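Local coordinates for synergistic-type venom protein S2C4 (Dendroaspis jamesoni kaimosae, PDB 7C28) that probably enhances the toxicity of other venom toxins, as a synergistic three-finger toxin that assembles into a disulfide-linked homodimer, at residues N27-G32 and D37-C42; A44-A49 and G53-C58. All coordinates share one frame; numbering follows the deposited sequence.

Interaction 1: N27-G32 and D37-C42; sequences NWKKMG and DVKRGC. With SO4 (sulfate ion), chain D; SO4 (sulfate ion), chain C.
Trp28 and Val38 face each other as a non-hydrogen-bonded pair of the antiparallel hairpin formed by strands 23-32 and 35-43, the central finger of this three-finger toxin. The tight packing lies on their face of the sheet. Val38 CG2 sits over the five-membered ring of Trp28, 3.8 Å from its centroid and 19° off the ring normal, in a CH-pi contact; the valine's chi1 of -173° turns CG1 anti to the backbone N and points CG2 at the indole. Trp28 and Tyr36 of the second subunit meet that indole too, Tyr36 edge-to-face. Val38 CG1 lies against one face of the Arg40 guanidinium, over its centre. Two sulfates, probably crystallisation ions, are bound: Arg40 NH1 and NH2 hold one in the guanidinium plane, through O1 at 2.9 Å and O3 at 2.7 Å, and Lys30 NZ bonds O2 of the other at 2.7 Å.

Hydrogen-bonded pairs Asn27-Lys39 and Lys29-Asp37 join the strands; Lys29 N reaches Asp37 O at 3.1 Å.

The opposite face is looser. Met31 and Lys39 are exposed, and Met31 CG only grazes Asp37 CB at 4.2 Å. The like-charged Lys29 NZ and Lys39 NZ stay 6.0 Å apart, Lys29 NZ making a long, weak ion pair with Asp50. Backbone bonds thus close the hairpin, while the partner subunit is met by apolar and ring packing at Trp28-Val38 and by a salt bridge from Asp37 to its Lys34.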
loop_
_atom_site.group_PDB
_atom_site.type_symbol
_atom_site.label_atom_id
_atom_site.label_comp_id
_atom_site.label_asym_id
_atom_site.label_seq_id
_atom_site.Cartn_x
_atom_site.Cartn_y
_atom_site.Cartn_z
ATOM N N ASN A 27 2.310 -6.437 0.184
ATOM C CA ASN A 27 2.031 -6.072 1.573
ATOM C C ASN A 27 3.188 -5.251 2.133
ATOM O O ASN A 27 4.297 -5.765 2.292
ATOM C CB ASN A 27 1.791 -7.316 2.427
ATOM C CG ASN A 27 1.112 -6.996 3.746
ATOM O OD1 ASN A 27 1.207 -5.876 4.258
ATOM N ND2 ASN A 27 0.418 -7.985 4.306
ATOM N N TRP A 28 2.923 -3.987 2.454
ATOM C CA TRP A 28 3.934 -3.086 3.000
ATOM C C TRP A 28 3.979 -3.258 4.516
ATOM O O TRP A 28 3.031 -2.886 5.216
ATOM C CB TRP A 28 3.622 -1.638 2.624
ATOM C CG TRP A 28 4.096 -1.202 1.255
ATOM C CD1 TRP A 28 5.219 -0.475 0.963
ATOM C CD2 TRP A 28 3.439 -1.438 0.001
ATOM N NE1 TRP A 28 5.307 -0.259 -0.394
ATOM C CE2 TRP A 28 4.227 -0.838 -1.006
ATOM C CE3 TRP A 28 2.264 -2.102 -0.368
ATOM C CZ2 TRP A 28 3.875 -0.886 -2.356
ATOM C CZ3 TRP A 28 1.918 -2.149 -1.710
ATOM C CH2 TRP A 28 2.720 -1.545 -2.685
ATOM N N LYS A 29 5.061 -3.843 5.025
ATOM C CA LYS A 29 5.284 -3.973 6.461
ATOM C C LYS A 29 6.435 -3.067 6.880
ATOM O O LYS A 29 7.495 -3.064 6.241
ATOM C CB LYS A 29 5.549 -5.431 6.849
ATOM C CG LYS A 29 4.257 -6.252 6.931
ATOM C CD LYS A 29 4.480 -7.730 7.221
ATOM C CE LYS A 29 3.277 -8.321 7.956
ATOM N NZ LYS A 29 2.020 -8.244 7.151
ATOM N N LYS A 30 6.220 -2.298 7.950
ATOM C CA LYS A 30 7.129 -1.221 8.327
ATOM C C LYS A 30 8.323 -1.744 9.119
ATOM O O LYS A 30 8.157 -2.449 10.117
ATOM C CB LYS A 30 6.374 -0.170 9.137
ATOM C CG LYS A 30 7.113 1.137 9.331
ATOM C CD LYS A 30 6.231 2.165 10.034
ATOM C CE LYS A 30 6.954 3.494 10.223
ATOM N NZ LYS A 30 6.036 4.569 10.697
ATOM N N MET A 31 9.527 -1.380 8.674
ATOM C CA MET A 31 10.763 -1.694 9.379
ATOM C C MET A 31 11.392 -0.492 10.068
ATOM O O MET A 31 12.162 -0.677 11.014
ATOM C CB MET A 31 11.793 -2.298 8.413
ATOM C CG MET A 31 11.319 -3.553 7.698
ATOM S SD MET A 31 10.579 -4.757 8.818
ATOM C CE MET A 31 11.989 -5.168 9.843
ATOM N N GLY A 32 11.105 0.719 9.601
ATOM C CA GLY A 32 11.618 1.935 10.181
ATOM C C GLY A 32 11.044 3.123 9.438
ATOM O O GLY A 32 10.224 2.957 8.530
ATOM N N ASP A 37 9.427 -3.299 3.990
ATOM C CA ASP A 37 9.629 -4.571 3.313
ATOM C C ASP A 37 8.309 -4.996 2.679
ATOM O O ASP A 37 7.302 -5.156 3.379
ATOM C CB ASP A 37 10.135 -5.635 4.286
ATOM C CG ASP A 37 10.704 -6.848 3.579
ATOM O OD1 ASP A 37 11.903 -6.827 3.230
ATOM O OD2 ASP A 37 9.955 -7.823 3.372
ATOM N N VAL A 38 8.307 -5.164 1.361
ATOM C CA VAL A 38 7.093 -5.475 0.614
ATOM C C VAL A 38 7.047 -6.982 0.395
ATOM O O VAL A 38 7.866 -7.537 -0.346
ATOM C CB VAL A 38 7.035 -4.718 -0.718
ATOM C CG1 VAL A 38 5.691 -4.943 -1.386
ATOM C CG2 VAL A 38 7.273 -3.239 -0.488
ATOM N N LYS A 39 6.083 -7.648 1.027
ATOM C CA LYS A 39 5.881 -9.074 0.822
ATOM C C LYS A 39 5.011 -9.292 -0.409
ATOM O O LYS A 39 4.047 -8.560 -0.640
ATOM C CB LYS A 39 5.228 -9.718 2.047
ATOM C CG LYS A 39 5.956 -9.469 3.365
ATOM C CD LYS A 39 7.273 -10.228 3.435
ATOM C CE LYS A 39 8.054 -9.884 4.700
ATOM N NZ LYS A 39 7.464 -10.500 5.927
ATOM N N ARG A 40 5.362 -10.303 -1.198
ATOM C CA ARG A 40 4.670 -10.594 -2.446
ATOM C C ARG A 40 4.443 -12.095 -2.571
ATOM O O ARG A 40 5.278 -12.895 -2.146
ATOM C CB ARG A 40 5.469 -10.076 -3.654
ATOM C CG ARG A 40 5.834 -8.596 -3.598
ATOM C CD ARG A 40 6.925 -8.271 -4.599
ATOM N NE ARG A 40 6.921 -6.870 -5.022
ATOM C CZ ARG A 40 7.766 -5.946 -4.565
ATOM N NH1 ARG A 40 8.681 -6.271 -3.662
ATOM N NH2 ARG A 40 7.698 -4.695 -5.007
ATOM N N GLY A 41 3.304 -12.474 -3.144
ATOM C CA GLY A 41 3.038 -13.870 -3.404
ATOM C C GLY A 41 1.602 -14.086 -3.857
ATOM O O GLY A 41 0.867 -13.132 -4.131
ATOM N N CYS A 42 1.240 -15.365 -3.950
ATOM C CA CYS A 42 -0.114 -15.805 -4.260
ATOM C C CYS A 42 -0.998 -15.787 -3.014
ATOM O O CYS A 42 -0.525 -15.885 -1.878
ATOM C CB CYS A 42 -0.105 -17.220 -4.849
ATOM S SG CYS A 42 0.882 -17.427 -6.344
HETATM S S SO4 D . 10.652 -3.005 -3.385
HETATM O O1 SO4 D . 10.444 -4.257 -2.661
HETATM O O2 SO4 D . 10.579 -1.877 -2.458
HETATM O O3 SO4 D . 9.610 -2.878 -4.396
HETATM O O4 SO4 D . 11.968 -3.017 -4.014
HETATM S S SO4 C . 6.543 6.804 7.966
HETATM O O1 SO4 C . 7.686 7.093 8.825
HETATM O O2 SO4 C . 5.427 6.310 8.771
HETATM O O3 SO4 C . 6.125 8.016 7.263
HETATM O O4 SO4 C . 6.924 5.792 6.984
#

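Interaction 2: A44-A49 and G53-C58; sequences ATCPKA and GCVKCC
Cys46 and Cys57 are joined by a disulfide, SG to SG 2.0 Å, that ties the loop 44-49 to strand 54-58. Its chi3 of 99° is close to the perpendicular twist preferred by a disulfide. The two sulfurs reach each other by different routes: Cys46 SG stands anti to its own backbone N (chi1 -172°), whereas Cys57 SG lies beside the backbone N and anti to the carbonyl carbon (chi1 -79°). This bridge belongs to the conserved disulfide core of three-finger toxins, from which the fingers extend. Two further half-cystines of the strand have other partners, Cys58 with Cys63 of the same chain and Cys54 with Cys54 of the second subunit.

The apolar contacts centre on Val55, which points into the loop and spreads its two methyl groups along it. CG1 lies 3.7 Å from Cys46 SG and also meets the ring of Pro47 at CG, while CG2 packs against Ala49 CB at 3.6 Å. Pro47 CD in turn rests 3.9 Å from Cys57 SG, flanking the disulfide, and Ala49 CB continues the contact over the backbone toward Cys54 N at 3.7 Å.

The polar backbone takes a minor part. No hydrogen bond joins the segments, although their touching parts run in nearly opposite directions. The loop lies over the face of the strand that carries Val55 and Cys57, roughly at right angles to the direction in which the strand's backbone bonds to strand 23-32, through Cys54 with Trp28 and Lys56 with Lys26. Pro47 O approaches the valine instead, 3.5 Å from Val55 CG1. One covalent bridge and a short apolar seam, rather than an extension of the sheet, therefore fasten this loop to the strand.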
loop_
_atom_site.group_PDB
_atom_site.type_symbol
_atom_site.label_atom_id
_atom_site.label_comp_id
_atom_site.label_asym_id
_atom_site.label_seq_id
_atom_site.Cartn_x
_atom_site.Cartn_y
_atom_site.Cartn_z
ATOM N N ALA A 44 -5.553 -16.563 -1.909
ATOM C CA ALA A 44 -6.941 -16.789 -2.290
ATOM C C ALA A 44 -7.867 -15.672 -1.847
ATOM O O ALA A 44 -8.852 -15.390 -2.533
ATOM C CB ALA A 44 -7.446 -18.112 -1.703
ATOM N N THR A 45 -7.561 -15.030 -0.724
ATOM C CA THR A 45 -8.298 -13.880 -0.222
ATOM C C THR A 45 -7.311 -12.755 0.030
ATOM O O THR A 45 -6.231 -12.982 0.584
ATOM C CB THR A 45 -9.057 -14.216 1.067
ATOM O OG1 THR A 45 -10.063 -15.195 0.787
ATOM C CG2 THR A 45 -9.713 -12.977 1.654
ATOM N N CYS A 46 -7.679 -11.545 -0.379
ATOM C CA CYS A 46 -6.777 -10.415 -0.222
ATOM C C CYS A 46 -6.580 -10.143 1.267
ATOM O O CYS A 46 -7.565 -10.033 2.004
ATOM C CB CYS A 46 -7.355 -9.181 -0.920
ATOM S SG CYS A 46 -6.244 -7.759 -1.007
ATOM N N PRO A 47 -5.341 -10.054 1.745
ATOM C CA PRO A 47 -5.121 -9.881 3.185
ATOM C C PRO A 47 -5.391 -8.462 3.647
ATOM O O PRO A 47 -5.249 -7.494 2.894
ATOM C CB PRO A 47 -3.636 -10.229 3.353
ATOM C CG PRO A 47 -3.034 -9.845 2.041
ATOM C CD PRO A 47 -4.073 -10.211 1.012
ATOM N N LYS A 48 -5.799 -8.354 4.907
ATOM C CA LYS A 48 -5.897 -7.061 5.569
ATOM C C LYS A 48 -4.506 -6.563 5.938
ATOM O O LYS A 48 -3.639 -7.341 6.345
ATOM C CB LYS A 48 -6.768 -7.157 6.823
ATOM C CG LYS A 48 -8.263 -6.963 6.581
ATOM C CD LYS A 48 -8.541 -6.085 5.368
ATOM C CE LYS A 48 -9.830 -5.298 5.537
ATOM N NZ LYS A 48 -11.027 -6.150 5.315
ATOM N N ALA A 49 -4.304 -5.256 5.832
ATOM C CA ALA A 49 -2.993 -4.676 6.071
ATOM C C ALA A 49 -2.801 -4.379 7.551
ATOM O O ALA A 49 -3.769 -4.191 8.292
ATOM C CB ALA A 49 -2.816 -3.391 5.260
ATOM N N GLY A 53 0.426 -0.251 7.741
ATOM C CA GLY A 53 0.815 -0.716 6.422
ATOM C C GLY A 53 -0.133 -0.416 5.276
ATOM O O GLY A 53 -0.960 0.496 5.353
ATOM N N CYS A 54 -0.016 -1.195 4.204
ATOM C CA CYS A 54 -0.867 -1.045 3.033
ATOM C C CYS A 54 -0.774 -2.321 2.204
ATOM O O CYS A 54 0.255 -3.002 2.213
ATOM C CB CYS A 54 -0.430 0.183 2.215
ATOM S SG CYS A 54 -1.614 0.855 1.013
ATOM N N VAL A 55 -1.856 -2.642 1.493
ATOM C CA VAL A 55 -1.944 -3.863 0.694
ATOM C C VAL A 55 -2.488 -3.500 -0.680
ATOM O O VAL A 55 -3.427 -2.705 -0.796
ATOM C CB VAL A 55 -2.832 -4.938 1.370
ATOM C CG1 VAL A 55 -3.335 -5.978 0.352
ATOM C CG2 VAL A 55 -2.079 -5.640 2.497
ATOM N N LYS A 56 -1.920 -4.103 -1.721
ATOM C CA LYS A 56 -2.454 -3.980 -3.069
ATOM C C LYS A 56 -2.681 -5.380 -3.618
ATOM O O LYS A 56 -1.800 -6.238 -3.509
ATOM C CB LYS A 56 -1.513 -3.175 -3.972
ATOM C CG LYS A 56 -1.789 -3.329 -5.463
ATOM C CD LYS A 56 -0.827 -2.481 -6.290
ATOM C CE LYS A 56 -1.060 -2.665 -7.776
ATOM N NZ LYS A 56 -0.013 -1.969 -8.576
ATOM N N CYS A 57 -3.865 -5.617 -4.185
ATOM C CA CYS A 57 -4.224 -6.923 -4.719
ATOM C C CYS A 57 -4.680 -6.799 -6.164
ATOM O O CYS A 57 -5.427 -5.882 -6.513
ATOM C CB CYS A 57 -5.342 -7.574 -3.897
ATOM S SG CYS A 57 -4.830 -8.345 -2.341
ATOM N N CYS A 58 -4.220 -7.730 -6.998
ATOM C CA CYS A 58 -4.466 -7.716 -8.436
ATOM C C CYS A 58 -4.562 -9.164 -8.904
ATOM O O CYS A 58 -4.183 -10.092 -8.186
ATOM C CB CYS A 58 -3.377 -6.949 -9.188
ATOM S SG CYS A 58 -1.732 -7.409 -8.693
#

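Overall arrangement
Interaction 1 lies within the three-stranded sheet, pairing its central strand 23-32 with strand 35-43, whereas interaction 2 lays the loop 44-49 over the other outer strand, 54-58. Their centres are about 10 Å apart, and they meet where Trp28 N probably donates a hydrogen bond to Cys54 O and Asn27 packs on Val55. Each is partly buried and mixes covered residues with exposed ones, but regular backbone pairing holds the first while a disulfide and apolar contacts hold the second. Both also reach the second subunit, the hairpin through aromatic packing and an ion pair, strand 54-58 through the covalent Cys54 link.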